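Local coordinates for protein CEL44C (Paenibacillus polymyxa, PDB 2YIH) that hydrolyses xyloglucan and probably other beta-1,4-glucans, this chain being the glycoside hydrolase family 44 part of a larger multi-domain protein, at residues G103-V108 and G225-G230; E161-L166 and K180-D185; M373-G378 and V450-S455. The protein carries 8 engineered substitutions. All coordinates share one frame; numbering follows the deposited sequence.

Contact 1. Residues G103-V108 and G225-G230; sequences GTYSLV and GAEVFG. Unlike the reference sequence in segment 225-230: Val228 (reference Ile).
Tyr105 and Glu227 make the polar half of this contact between two barrel strands. Tyr105 OH donates to Glu227 OE1 at 2.6 Å, taking the anti lone pair, the one turned away from OE2. The carboxylate oxygen sits at the edge of the tyrosine ring, with the two planes 47° apart. Glu227 has further partners: OE1 also hydrogen-bonds to Tyr386 and OE2 forms a salt bridge with Lys353, on strand 353-359.

The apolar half belongs to Leu107 and Phe229, which reach toward each other across the contact. Leu107 CD1 lies over one face of the phenyl ring in a CH-pi contact, 3.6 Å from the Phe229 centroid and only 15° off the normal, while CD2 lies 3.7 Å from Phe229 CE2. The ring's edge receives Tyr105 OH, 3.4 Å from Phe229 CE1. An alanine at Phe229 is likely to leave the Leu107 methyls without their aromatic platform and the phenol without support along one flank.

Strands 105-110 and 227-233 flank strand 181-184, so these side chains bridge the interior of a TIM-type barrel near the strands' amino ends. The Lys353 salt bridge and the hydroxyl partners of OE1 probably help to keep Glu227 ionised beside apolar neighbours.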
ATOM      1  N   GLY A 103      14.586   2.713   9.549  1.00 12.46           N
ATOM      2  CA  GLY A 103      14.427   1.264   9.600  1.00 13.48           C
ATOM      3  C   GLY A 103      13.277   0.681   8.785  1.00 13.20           C
ATOM      4  O   GLY A 103      12.665  -0.331   9.177  1.00 14.02           O
ATOM      5  N   THR A 104      13.003   1.264   7.620  1.00 10.97           N
ATOM      6  CA  THR A 104      11.871   0.789   6.817  1.00  9.47           C
ATOM      7  C   THR A 104      12.357   0.021   5.575  1.00  9.72           C
ATOM      8  O   THR A 104      13.482   0.228   5.102  1.00 10.17           O
ATOM      9  CB  THR A 104      10.972   1.955   6.339  1.00  9.45           C
ATOM     10  OG1 THR A 104      11.749   2.813   5.482  1.00  8.72           O
ATOM     11  CG2 THR A 104      10.451   2.751   7.540  1.00  9.40           C
ATOM     12  N   TYR A 105      11.519  -0.883   5.086  1.00  8.61           N
ATOM     13  CA  TYR A 105      11.666  -1.472   3.741  1.00  8.62           C
ATOM     14  C   TYR A 105      11.599  -0.336   2.721  1.00  8.37           C
ATOM     15  O   TYR A 105      10.823   0.622   2.911  1.00  8.37           O
ATOM     16  CB  TYR A 105      10.481  -2.426   3.559  1.00  8.79           C
ATOM     17  CG  TYR A 105      10.510  -3.290   2.321  1.00  8.43           C
ATOM     18  CD1 TYR A 105      10.265  -2.749   1.063  1.00  8.45           C
ATOM     19  CD2 TYR A 105      10.647  -4.666   2.437  1.00  8.21           C
ATOM     20  CE1 TYR A 105      10.206  -3.564  -0.071  1.00  8.02           C
ATOM     21  CE2 TYR A 105      10.611  -5.490   1.315  1.00  8.18           C
ATOM     22  CZ  TYR A 105      10.373  -4.929   0.068  1.00  8.32           C
ATOM     23  OH  TYR A 105      10.344  -5.746  -1.030  1.00  7.64           O
ATOM     24  N   SER A 106      12.380  -0.417   1.629  1.00  7.86           N
ATOM     25  CA  SER A 106      12.177   0.504   0.517  1.00  7.87           C
ATOM     26  C   SER A 106      11.684  -0.254  -0.705  1.00  7.57           C
ATOM     27  O   SER A 106      12.361  -1.174  -1.173  1.00  7.17           O
ATOM     28  CB  SER A 106      13.509   1.174   0.105  1.00  8.13           C
ATOM     29  OG  SER A 106      13.921   2.130   1.080  1.00  9.06           O
ATOM     30  N   LEU A 107      10.569   0.213  -1.262  1.00  7.33           N
ATOM     31  CA  LEU A 107      10.075  -0.269  -2.559  1.00  7.35           C
ATOM     32  C   LEU A 107      10.274   0.836  -3.575  1.00  7.30           C
ATOM     33  O   LEU A 107       9.721   1.909  -3.428  1.00  7.49           O
ATOM     34  CB  LEU A 107       8.583  -0.581  -2.448  1.00  7.49           C
ATOM     35  CG  LEU A 107       7.816  -0.971  -3.735  1.00  7.55           C
ATOM     36  CD1 LEU A 107       8.507  -2.185  -4.450  1.00  7.70           C
ATOM     37  CD2 LEU A 107       6.365  -1.312  -3.383  1.00  7.83           C
ATOM     38  N   VAL A 108      11.106   0.576  -4.581  1.00  6.69           N
ATOM     39  CA  VAL A 108      11.488   1.569  -5.578  1.00  6.70           C
ATOM     40  C   VAL A 108      10.913   1.187  -6.969  1.00  6.78           C
ATOM     41  O   VAL A 108      11.153   0.100  -7.496  1.00  6.84           O
ATOM     42  CB  VAL A 108      13.035   1.620  -5.646  1.00  6.68           C
ATOM     43  CG1 VAL A 108      13.525   2.516  -6.794  1.00  6.82           C
ATOM     44  CG2 VAL A 108      13.614   2.098  -4.278  1.00  6.86           C
ATOM     45  N   GLY A 225      17.867 -11.587  -5.137  1.00 11.06           N
ATOM     46  CA  GLY A 225      17.100 -11.578  -3.895  1.00 11.02           C
ATOM     47  C   GLY A 225      16.105 -10.430  -3.818  1.00 10.64           C
ATOM     48  O   GLY A 225      15.283 -10.380  -2.902  1.00 10.57           O
ATOM     49  N   ALA A 226      16.198  -9.479  -4.743  1.00 10.33           N
ATOM     50  CA  ALA A 226      15.247  -8.329  -4.716  1.00 10.14           C
ATOM     51  C   ALA A 226      13.861  -8.843  -5.056  1.00 10.11           C
ATOM     52  O   ALA A 226      13.726  -9.679  -5.949  1.00 10.71           O
ATOM     53  CB  ALA A 226      15.667  -7.273  -5.735  1.00 10.82           C
ATOM     54  N   GLU A 227      12.831  -8.287  -4.417  1.00  9.80           N
ATOM     55  CA  GLU A 227      11.448  -8.686  -4.671  1.00  9.83           C
ATOM     56  C   GLU A 227      10.861  -7.813  -5.757  1.00  9.48           C
ATOM     57  O   GLU A 227      10.902  -6.592  -5.655  1.00  9.64           O
ATOM     58  CB  GLU A 227      10.633  -8.530  -3.400  1.00 11.14           C
ATOM     59  CG  GLU A 227      11.124  -9.502  -2.302  1.00 12.58           C
ATOM     60  CD  GLU A 227      10.285  -9.418  -1.045  1.00 14.70           C
ATOM     61  OE1 GLU A 227      10.094  -8.314  -0.535  1.00 12.91           O
ATOM     62  OE2 GLU A 227       9.675 -10.455  -0.664  1.00 20.52           O
ATOM     63  N   VAL A 228      10.323  -8.448  -6.792  1.00  8.70           N
ATOM     64  CA  VAL A 228       9.707  -7.711  -7.922  1.00  8.19           C
ATOM     65  C   VAL A 228       8.197  -7.675  -7.738  1.00  7.99           C
ATOM     66  O   VAL A 228       7.545  -8.735  -7.570  1.00  8.02           O
ATOM     67  CB  VAL A 228      10.116  -8.356  -9.282  1.00  8.38           C
ATOM     68  CG1 VAL A 228       9.192  -7.889 -10.451  1.00  8.62           C
ATOM     69  CG2 VAL A 228      11.623  -8.073  -9.551  1.00  8.03           C
ATOM     70  N   PHE A 229       7.639  -6.465  -7.808  1.00  7.44           N
ATOM     71  CA  PHE A 229       6.206  -6.226  -7.550  1.00  7.46           C
ATOM     72  C   PHE A 229       5.546  -5.870  -8.883  1.00  8.05           C
ATOM     73  O   PHE A 229       6.067  -4.992  -9.625  1.00  7.66           O
ATOM     74  CB  PHE A 229       6.028  -4.980  -6.681  1.00  7.15           C
ATOM     75  CG  PHE A 229       6.369  -5.167  -5.229  1.00  6.90           C
ATOM     76  CD1 PHE A 229       7.656  -5.594  -4.840  1.00  7.04           C
ATOM     77  CD2 PHE A 229       5.434  -4.863  -4.261  1.00  6.65           C
ATOM     78  CE1 PHE A 229       7.983  -5.730  -3.478  1.00  6.85           C
ATOM     79  CE2 PHE A 229       5.743  -4.958  -2.900  1.00  6.82           C
ATOM     80  CZ  PHE A 229       7.021  -5.388  -2.521  1.00  6.79           C
ATOM     81  N   GLY A 230       4.436  -6.530  -9.189  1.00  7.64           N
ATOM     82  CA  GLY A 230       3.653  -6.172 -10.388  1.00  7.87           C
ATOM     83  C   GLY A 230       2.242  -6.690 -10.252  1.00  7.73           C
ATOM     84  O   GLY A 230       2.003  -7.577  -9.449  1.00  7.65           O
TER

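Contact 2. Residues E161-L166 and K180-D185; sequences EFVHFL and KGYALD
Tyr182 overlaps the side chains of Val163 and Leu166 with the far end of its ring, so that one aromatic residue of strand 181-184 meets two aliphatic residues of helix 159-170. The two valine methyls do different work. Val163 CG2 stands over a face of the ring, 4.4 Å from Tyr182 CZ, whereas CG1 lies at the phenol end, 3.8 Å from Tyr182 OH. Leu166 comes in at the edge and near the ring plane: its CD1 is 3.6 Å from Tyr182 OH and 3.9 Å from Tyr182 CE1, the leucine running alongside the tyrosine and pointing the other way. The leucine reaches this far because CD1 is anti to CA (chi2 179°), which carries the methyl outward from the helix. Face and edge of the same ring are thus met by residues three apart, nearly one helical turn.

Leu166 is itself steadied within the helix, its CG lying over a face of the Phe162 ring, 4.0 Å above the plane. It also touches Val92 and Thr93 of helix 90-102, while Val219 of helix 205-222 packs on Tyr182.

The topology is the repeating beta-alpha-beta unit of a TIM barrel. Helix 159-170 lies on the connection that leads from strand 105-110 to its parallel neighbour 181-184, and Tyr182 belongs to the layer between the strands and the surrounding helices.

No hydrogen bond joins the two segments. Directional bonding holds the strand to its neighbours, through backbone pairs such as Gly181 with Ser106, whereas across these segments helix and strand meet through methyl groups and a ring. The chemistry implies that the helix position probably depends in part on how closely these apolar surfaces fit.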
ATOM      1  N   GLU A 161      21.803  -0.919 -15.106  1.00  9.36           N
ATOM      2  CA  GLU A 161      22.873  -0.023 -14.667  1.00  9.66           C
ATOM      3  C   GLU A 161      22.462   0.716 -13.387  1.00  9.70           C
ATOM      4  O   GLU A 161      23.257   0.900 -12.465  1.00  9.87           O
ATOM      5  CB  GLU A 161      23.224   0.972 -15.779  1.00 10.22           C
ATOM      6  CG  GLU A 161      24.439   1.832 -15.421  1.00 10.16           C
ATOM      7  CD  GLU A 161      24.992   2.555 -16.622  1.00 10.64           C
ATOM      8  OE1 GLU A 161      24.255   3.338 -17.233  1.00 10.29           O
ATOM      9  OE2 GLU A 161      26.148   2.274 -16.999  1.00 11.38           O
ATOM     10  N   PHE A 162      21.209   1.130 -13.337  1.00  9.54           N
ATOM     11  CA  PHE A 162      20.721   1.797 -12.155  1.00  9.95           C
ATOM     12  C   PHE A 162      20.686   0.806 -10.973  1.00  9.41           C
ATOM     13  O   PHE A 162      21.028   1.161  -9.830  1.00  9.46           O
ATOM     14  CB  PHE A 162      19.329   2.340 -12.445  1.00 10.27           C
ATOM     15  CG  PHE A 162      18.663   2.946 -11.238  1.00 11.50           C
ATOM     16  CD1 PHE A 162      19.318   3.939 -10.501  1.00 12.15           C
ATOM     17  CD2 PHE A 162      17.426   2.489 -10.823  1.00 12.57           C
ATOM     18  CE1 PHE A 162      18.694   4.511  -9.390  1.00 13.26           C
ATOM     19  CE2 PHE A 162      16.803   3.056  -9.699  1.00 13.33           C
ATOM     20  CZ  PHE A 162      17.440   4.077  -9.020  1.00 12.84           C
ATOM     21  N   VAL A 163      20.162  -0.393 -11.211  1.00  9.35           N
ATOM     22  CA  VAL A 163      20.138  -1.381 -10.134  1.00  9.30           C
ATOM     23  C   VAL A 163      21.563  -1.708  -9.664  1.00  9.59           C
ATOM     24  O   VAL A 163      21.846  -1.794  -8.462  1.00  9.39           O
ATOM     25  CB  VAL A 163      19.345  -2.662 -10.497  1.00  9.03           C
ATOM     26  CG1 VAL A 163      19.360  -3.670  -9.293  1.00  8.68           C
ATOM     27  CG2 VAL A 163      17.906  -2.301 -10.855  1.00  9.29           C
ATOM     28  N   HIS A 164      22.490  -1.829 -10.608  1.00 10.01           N
ATOM     29  CA  HIS A 164      23.888  -2.024 -10.226  1.00 10.41           C
ATOM     30  C   HIS A 164      24.431  -0.885  -9.351  1.00 10.82           C
ATOM     31  O   HIS A 164      25.209  -1.135  -8.412  1.00 11.39           O
ATOM     32  CB  HIS A 164      24.756  -2.215 -11.492  1.00 11.04           C
ATOM     33  CG  HIS A 164      26.227  -2.161 -11.235  1.00 12.30           C
ATOM     34  ND1 HIS A 164      26.975  -3.287 -10.955  1.00 13.31           N
ATOM     35  CD2 HIS A 164      27.096  -1.123 -11.247  1.00 12.76           C
ATOM     36  CE1 HIS A 164      28.238  -2.938 -10.773  1.00 13.81           C
ATOM     37  NE2 HIS A 164      28.337  -1.628 -10.932  1.00 13.75           N
ATOM     38  N   PHE A 165      24.091   0.359  -9.704  1.00 10.56           N
ATOM     39  CA  PHE A 165      24.447   1.552  -8.939  1.00 10.51           C
ATOM     40  C   PHE A 165      23.959   1.463  -7.483  1.00 10.14           C
ATOM     41  O   PHE A 165      24.723   1.760  -6.561  1.00  9.70           O
ATOM     42  CB  PHE A 165      23.907   2.812  -9.656  1.00 11.00           C
ATOM     43  CG  PHE A 165      24.025   4.085  -8.873  1.00 11.71           C
ATOM     44  CD1 PHE A 165      25.172   4.882  -8.976  1.00 12.10           C
ATOM     45  CD2 PHE A 165      22.962   4.533  -8.074  1.00 12.07           C
ATOM     46  CE1 PHE A 165      25.276   6.081  -8.241  1.00 13.75           C
ATOM     47  CE2 PHE A 165      23.040   5.755  -7.403  1.00 13.13           C
ATOM     48  CZ  PHE A 165      24.204   6.508  -7.464  1.00 13.10           C
ATOM     49  N   LEU A 166      22.703   1.056  -7.297  1.00  9.89           N
ATOM     50  CA  LEU A 166      22.126   0.902  -5.954  1.00 10.27           C
ATOM     51  C   LEU A 166      22.854  -0.205  -5.185  1.00 10.47           C
ATOM     52  O   LEU A 166      23.229  -0.018  -4.007  1.00 10.63           O
ATOM     53  CB  LEU A 166      20.635   0.577  -6.065  1.00 10.08           C
ATOM     54  CG  LEU A 166      19.813   1.751  -6.612  1.00  9.90           C
ATOM     55  CD1 LEU A 166      18.341   1.266  -6.702  1.00 10.26           C
ATOM     56  CD2 LEU A 166      19.922   2.983  -5.685  1.00 10.08           C
ATOM     57  N   LYS A 180      15.158  -3.427  -1.044  1.00  9.84           N
ATOM     58  CA  LYS A 180      14.570  -4.766  -1.020  1.00 10.34           C
ATOM     59  C   LYS A 180      13.577  -5.068  -2.126  1.00  9.85           C
ATOM     60  O   LYS A 180      13.386  -6.233  -2.489  1.00 10.30           O
ATOM     61  CB  LYS A 180      13.937  -5.017   0.344  1.00 11.65           C
ATOM     62  CG  LYS A 180      15.032  -5.315   1.392  1.00 14.09           C
ATOM     63  CD  LYS A 180      14.457  -5.472   2.785  1.00 16.58           C
ATOM     64  CE  LYS A 180      15.408  -6.259   3.693  1.00 19.80           C
ATOM     65  NZ  LYS A 180      16.843  -5.875   3.514  1.00 21.60           N
ATOM     66  N   GLY A 181      12.852  -4.043  -2.568  1.00  8.88           N
ATOM     67  CA  GLY A 181      11.781  -4.254  -3.543  1.00  8.20           C
ATOM     68  C   GLY A 181      11.849  -3.308  -4.740  1.00  7.92           C
ATOM     69  O   GLY A 181      12.157  -2.125  -4.593  1.00  7.47           O
ATOM     70  N   TYR A 182      11.493  -3.835  -5.918  1.00  7.41           N
ATOM     71  CA  TYR A 182      11.379  -3.007  -7.124  1.00  7.69           C
ATOM     72  C   TYR A 182      10.030  -3.265  -7.746  1.00  7.87           C
ATOM     73  O   TYR A 182       9.606  -4.428  -7.826  1.00  8.19           O
ATOM     74  CB  TYR A 182      12.466  -3.336  -8.171  1.00  7.69           C
ATOM     75  CG  TYR A 182      13.866  -3.028  -7.683  1.00  7.77           C
ATOM     76  CD1 TYR A 182      14.332  -1.730  -7.620  1.00  7.89           C
ATOM     77  CD2 TYR A 182      14.694  -4.051  -7.225  1.00  8.38           C
ATOM     78  CE1 TYR A 182      15.596  -1.456  -7.098  1.00  8.34           C
ATOM     79  CE2 TYR A 182      15.974  -3.786  -6.733  1.00  8.35           C
ATOM     80  CZ  TYR A 182      16.430  -2.497  -6.734  1.00  8.15           C
ATOM     81  OH  TYR A 182      17.681  -2.207  -6.238  1.00  8.70           O
ATOM     82  N   ALA A 183       9.387  -2.198  -8.233  1.00  7.25           N
ATOM     83  CA  ALA A 183       8.058  -2.318  -8.825  1.00  7.49           C
ATOM     84  C   ALA A 183       8.182  -2.078 -10.325  1.00  7.57           C
ATOM     85  O   ALA A 183       8.974  -1.214 -10.769  1.00  8.12           O
ATOM     86  CB  ALA A 183       7.065  -1.268  -8.201  1.00  7.77           C
ATOM     87  N   LEU A 184       7.378  -2.840 -11.067  1.00  6.77           N
ATOM     88  CA  LEU A 184       7.324  -2.778 -12.519  1.00  6.99           C
ATOM     89  C   LEU A 184       6.401  -1.611 -12.931  1.00  6.87           C
ATOM     90  O   LEU A 184       5.259  -1.806 -13.312  1.00  7.24           O
ATOM     91  CB  LEU A 184       6.845  -4.130 -13.101  1.00  7.17           C
ATOM     92  CG  LEU A 184       7.697  -5.339 -12.664  1.00  7.65           C
ATOM     93  CD1 LEU A 184       7.000  -6.626 -13.193  1.00  8.21           C
ATOM     94  CD2 LEU A 184       9.130  -5.258 -13.211  1.00  7.92           C
ATOM     95  N   ASP A 185       6.984  -0.412 -12.906  1.00  6.64           N
ATOM     96  CA  ASP A 185       6.287   0.832 -13.279  1.00  6.80           C
ATOM     97  C   ASP A 185       5.050   1.013 -12.358  1.00  6.82           C
ATOM     98  O   ASP A 185       5.062   0.576 -11.192  1.00  6.71           O
ATOM     99  CB  ASP A 185       5.940   0.799 -14.771  1.00  6.74           C
ATOM    100  CG  ASP A 185       5.785   2.203 -15.373  1.00  6.65           C
ATOM    101  OD1 ASP A 185       4.759   2.861 -15.101  1.00  6.90           O
ATOM    102  OD2 ASP A 185       6.711   2.627 -16.061  1.00  6.77           O
TER

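Contact 3. Residues M373-G378 and V450-S455; sequences MTDVLG and VVMNKS
Thr374 turns its methyl group toward strand 446-453. Its CG2 lies 3.4 Å from Val450 CG1, tighter than usual for two carbons, but the threonine is modelled in two conformers, which leaves this closeness doubtful. Thr374 CG2 is also 3.7 Å from Met452 CE. The threonine can present carbon here because OG1 faces the other way, beside the backbone N, and hydrogen-bonds to Gly370 O within the helix.

Asp375 follows, and the sulfur of Met452 lies against its backbone: Met452 SD is 3.7 Å from both Asp375 N and Asp375 CB. The methionine sets out with CG lodged between its own N and C (chi1 67°), and turns at chi2 and chi3 then fold the thioether against the helix.

This is where the two domains of the chain meet. Helix 367-382 follows barrel strand 353-359 and leads to 387-390, while strand 446-453 belongs to the largely antiparallel sheet of the beta domain. The short helix and strand segments run at 143° to each other, their axes 9.2 Å apart.

The Asp375 carboxylate extends past the methionine toward polar partners. OD1 accepts a hydrogen bond from His436 NE2. Asp375 OD2 accepts one from a water at 2.7 Å, and that water accepts in turn from Lys454 NZ at 3.0 Å. The lysine also has two conformers; in this one Lys454 NZ and Asp375 OD2 stand 4.6 Å apart, too far for a salt bridge, and NZ hydrogen-bonds to Ile430 O. Just before it, Asn453 OD1 accepts from Ser455 N at 2.8 Å, an Asx turn.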
ATOM      1  N   MET A 373      -9.409   3.822   8.880  1.00  9.39           N
ATOM      2  CA  MET A 373      -8.046   3.337   8.795  1.00 10.77           C
ATOM      3  C   MET A 373      -7.663   2.477   9.969  1.00  9.86           C
ATOM      4  O   MET A 373      -6.866   1.554   9.824  1.00 10.74           O
ATOM      5  CB  MET A 373      -7.059   4.503   8.667  1.00 11.02           C
ATOM      6  CG  MET A 373      -7.000   5.060   7.272  1.00 12.09           C
ATOM      7  SD  MET A 373      -6.329   3.862   6.083  1.00 14.17           S
ATOM      8  CE  MET A 373      -4.555   3.879   6.381  1.00 13.21           C
ATOM      9  N   THR A 374      -8.203   2.753  11.148  1.00  9.90           N
ATOM     10  CA  THR A 374      -7.946   1.908  12.280  0.50  9.93           C
ATOM     11  C   THR A 374      -8.514   0.505  12.017  1.00  9.91           C
ATOM     12  O   THR A 374      -7.951  -0.497  12.449  1.00 11.33           O
ATOM     13  CB  THR A 374      -8.522   2.561  13.531  0.50  9.96           C
ATOM     14  OG1 THR A 374      -7.991   3.898  13.636  0.50 10.07           O
ATOM     15  CG2 THR A 374      -8.169   1.764  14.744  0.50  9.60           C
ATOM     16  N   ASP A 375      -9.617   0.450  11.275  1.00  9.16           N
ATOM     17  CA  ASP A 375     -10.189  -0.858  10.949  1.00  9.10           C
ATOM     18  C   ASP A 375      -9.311  -1.518   9.839  1.00  8.93           C
ATOM     19  O   ASP A 375      -8.920  -2.675   9.937  1.00  9.18           O
ATOM     20  CB  ASP A 375     -11.660  -0.726  10.503  1.00  9.09           C
ATOM     21  CG  ASP A 375     -12.420  -2.054  10.566  1.00  9.17           C
ATOM     22  OD1 ASP A 375     -11.861  -3.037  11.071  1.00  9.53           O
ATOM     23  OD2 ASP A 375     -13.566  -2.106  10.060  1.00  9.28           O
ATOM     24  N   VAL A 376      -8.984  -0.744   8.811  1.00  8.89           N
ATOM     25  CA  VAL A 376      -8.221  -1.267   7.654  1.00  8.03           C
ATOM     26  C   VAL A 376      -6.882  -1.819   8.105  1.00  8.25           C
ATOM     27  O   VAL A 376      -6.509  -2.904   7.690  1.00  8.17           O
ATOM     28  CB  VAL A 376      -8.029  -0.165   6.551  1.00  7.93           C
ATOM     29  CG1 VAL A 376      -6.954  -0.621   5.472  1.00  7.89           C
ATOM     30  CG2 VAL A 376      -9.404   0.181   5.875  1.00  8.20           C
ATOM     31  N   LEU A 377      -6.160  -1.139   8.992  1.00  7.88           N
ATOM     32  CA  LEU A 377      -4.860  -1.703   9.371  1.00  7.96           C
ATOM     33  C   LEU A 377      -5.015  -3.056  10.079  1.00  8.35           C
ATOM     34  O   LEU A 377      -4.201  -3.955   9.871  1.00  8.85           O
ATOM     35  CB  LEU A 377      -4.050  -0.730  10.246  1.00  8.17           C
ATOM     36  CG  LEU A 377      -3.718   0.601   9.524  1.00  8.01           C
ATOM     37  CD1 LEU A 377      -3.066   1.617  10.515  1.00  8.37           C
ATOM     38  CD2 LEU A 377      -2.726   0.290   8.353  1.00  8.34           C
ATOM     39  N   GLY A 378      -6.048  -3.186  10.918  1.00  8.27           N
ATOM     40  CA  GLY A 378      -6.346  -4.490  11.590  1.00  8.21           C
ATOM     41  C   GLY A 378      -6.663  -5.575  10.556  1.00  8.63           C
ATOM     42  O   GLY A 378      -6.181  -6.725  10.630  1.00  8.37           O
ATOM     43  N   VAL A 450      -7.266  -3.409  19.729  1.00 10.91           N
ATOM     44  CA  VAL A 450      -7.710  -2.126  19.124  1.00 10.47           C
ATOM     45  C   VAL A 450      -9.202  -2.265  18.865  1.00 10.62           C
ATOM     46  O   VAL A 450      -9.652  -3.231  18.229  1.00 10.57           O
ATOM     47  CB  VAL A 450      -6.908  -1.790  17.822  1.00 10.48           C
ATOM     48  CG1 VAL A 450      -7.597  -0.615  17.047  1.00 10.46           C
ATOM     49  CG2 VAL A 450      -5.495  -1.399  18.164  1.00 10.65           C
ATOM     50  N   VAL A 451      -9.985  -1.382  19.477  1.00 10.10           N
ATOM     51  CA  VAL A 451     -11.440  -1.436  19.367  1.00 10.69           C
ATOM     52  C   VAL A 451     -11.996  -0.067  18.942  1.00 10.80           C
ATOM     53  O   VAL A 451     -11.443   0.998  19.287  1.00 10.60           O
ATOM     54  CB  VAL A 451     -12.087  -1.937  20.692  1.00 11.48           C
ATOM     55  CG1 VAL A 451     -11.788  -0.987  21.874  1.00 11.99           C
ATOM     56  CG2 VAL A 451     -13.601  -2.168  20.506  1.00 11.35           C
ATOM     57  N   MET A 452     -13.050  -0.081  18.152  1.00 10.54           N
ATOM     58  CA  MET A 452     -13.616   1.191  17.706  1.00 10.45           C
ATOM     59  C   MET A 452     -15.125   1.170  17.649  1.00 10.55           C
ATOM     60  O   MET A 452     -15.723   0.131  17.363  1.00 11.01           O
ATOM     61  CB  MET A 452     -13.025   1.598  16.353  1.00 10.84           C
ATOM     62  CG  MET A 452     -13.422   0.680  15.183  1.00 10.59           C
ATOM     63  SD  MET A 452     -12.096   0.460  13.976  1.00 10.59           S
ATOM     64  CE  MET A 452     -11.021  -0.657  14.922  1.00 11.33           C
ATOM     65  N   ASN A 453     -15.729   2.337  17.903  1.00 10.21           N
ATOM     66  CA  ASN A 453     -17.161   2.547  17.733  1.00 11.53           C
ATOM     67  C   ASN A 453     -17.421   3.443  16.522  1.00 11.57           C
ATOM     68  O   ASN A 453     -17.021   4.631  16.520  1.00 11.64           O
ATOM     69  CB  ASN A 453     -17.713   3.211  19.014  1.00 11.58           C
ATOM     70  CG  ASN A 453     -19.236   3.312  19.018  1.00 11.94           C
ATOM     71  OD1 ASN A 453     -19.888   3.155  17.994  1.00 11.25           O
ATOM     72  ND2 ASN A 453     -19.789   3.662  20.173  1.00 12.69           N
ATOM     73  N   LYS A 454     -18.061   2.859  15.502  1.00 12.16           N
ATOM     74  CA  LYS A 454     -18.374   3.530  14.235  0.50 12.24           C
ATOM     75  C   LYS A 454     -19.715   4.273  14.293  1.00 12.79           C
ATOM     76  O   LYS A 454     -20.082   4.996  13.352  1.00 12.50           O
ATOM     77  CB  LYS A 454     -18.426   2.504  13.094  0.50 12.02           C
ATOM     78  CG  LYS A 454     -17.088   1.794  12.823  0.50 11.75           C
ATOM     79  CD  LYS A 454     -17.226   0.699  11.776  0.50 11.68           C
ATOM     80  CE  LYS A 454     -17.661  -0.613  12.401  0.50 11.64           C
ATOM     81  NZ  LYS A 454     -17.932  -1.630  11.359  0.50 11.50           N
ATOM     82  N   SER A 455     -20.474   4.070  15.373  1.00 14.08           N
ATOM     83  CA  SER A 455     -21.744   4.808  15.517  1.00 13.82           C
ATOM     84  C   SER A 455     -21.483   6.299  15.626  1.00 15.22           C
ATOM     85  O   SER A 455     -20.576   6.738  16.345  1.00 12.50           O
ATOM     86  CB  SER A 455     -22.533   4.376  16.751  1.00 14.29           C
ATOM     87  OG  SER A 455     -23.715   5.200  16.866  1.00 14.92           O
TER
HETATM   88  O   HOH W   1     -15.961  -1.192   9.116  0.50  9.51           O

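All three contacts are buried, yet they belong to different layers. Contacts 1 and 2 share one barrel wall, their centres 9 Å apart: strand 181-184 of contact 2 lies between the two strands of contact 1, and Tyr182 N and O pair with Glu227 O and Phe229 N, each at 2.8 Å. Contact 1 faces the barrel interior and mixes charge with aromatic packing; contact 2 lies outside the wall, beneath a helix, and is apolar. Contact 3, with its centre 28 Å from that of contact 1 and 36 Å from that of contact 2, joins barrel to beta domain, combining methyl and thioether packing with a water-mediated polar link.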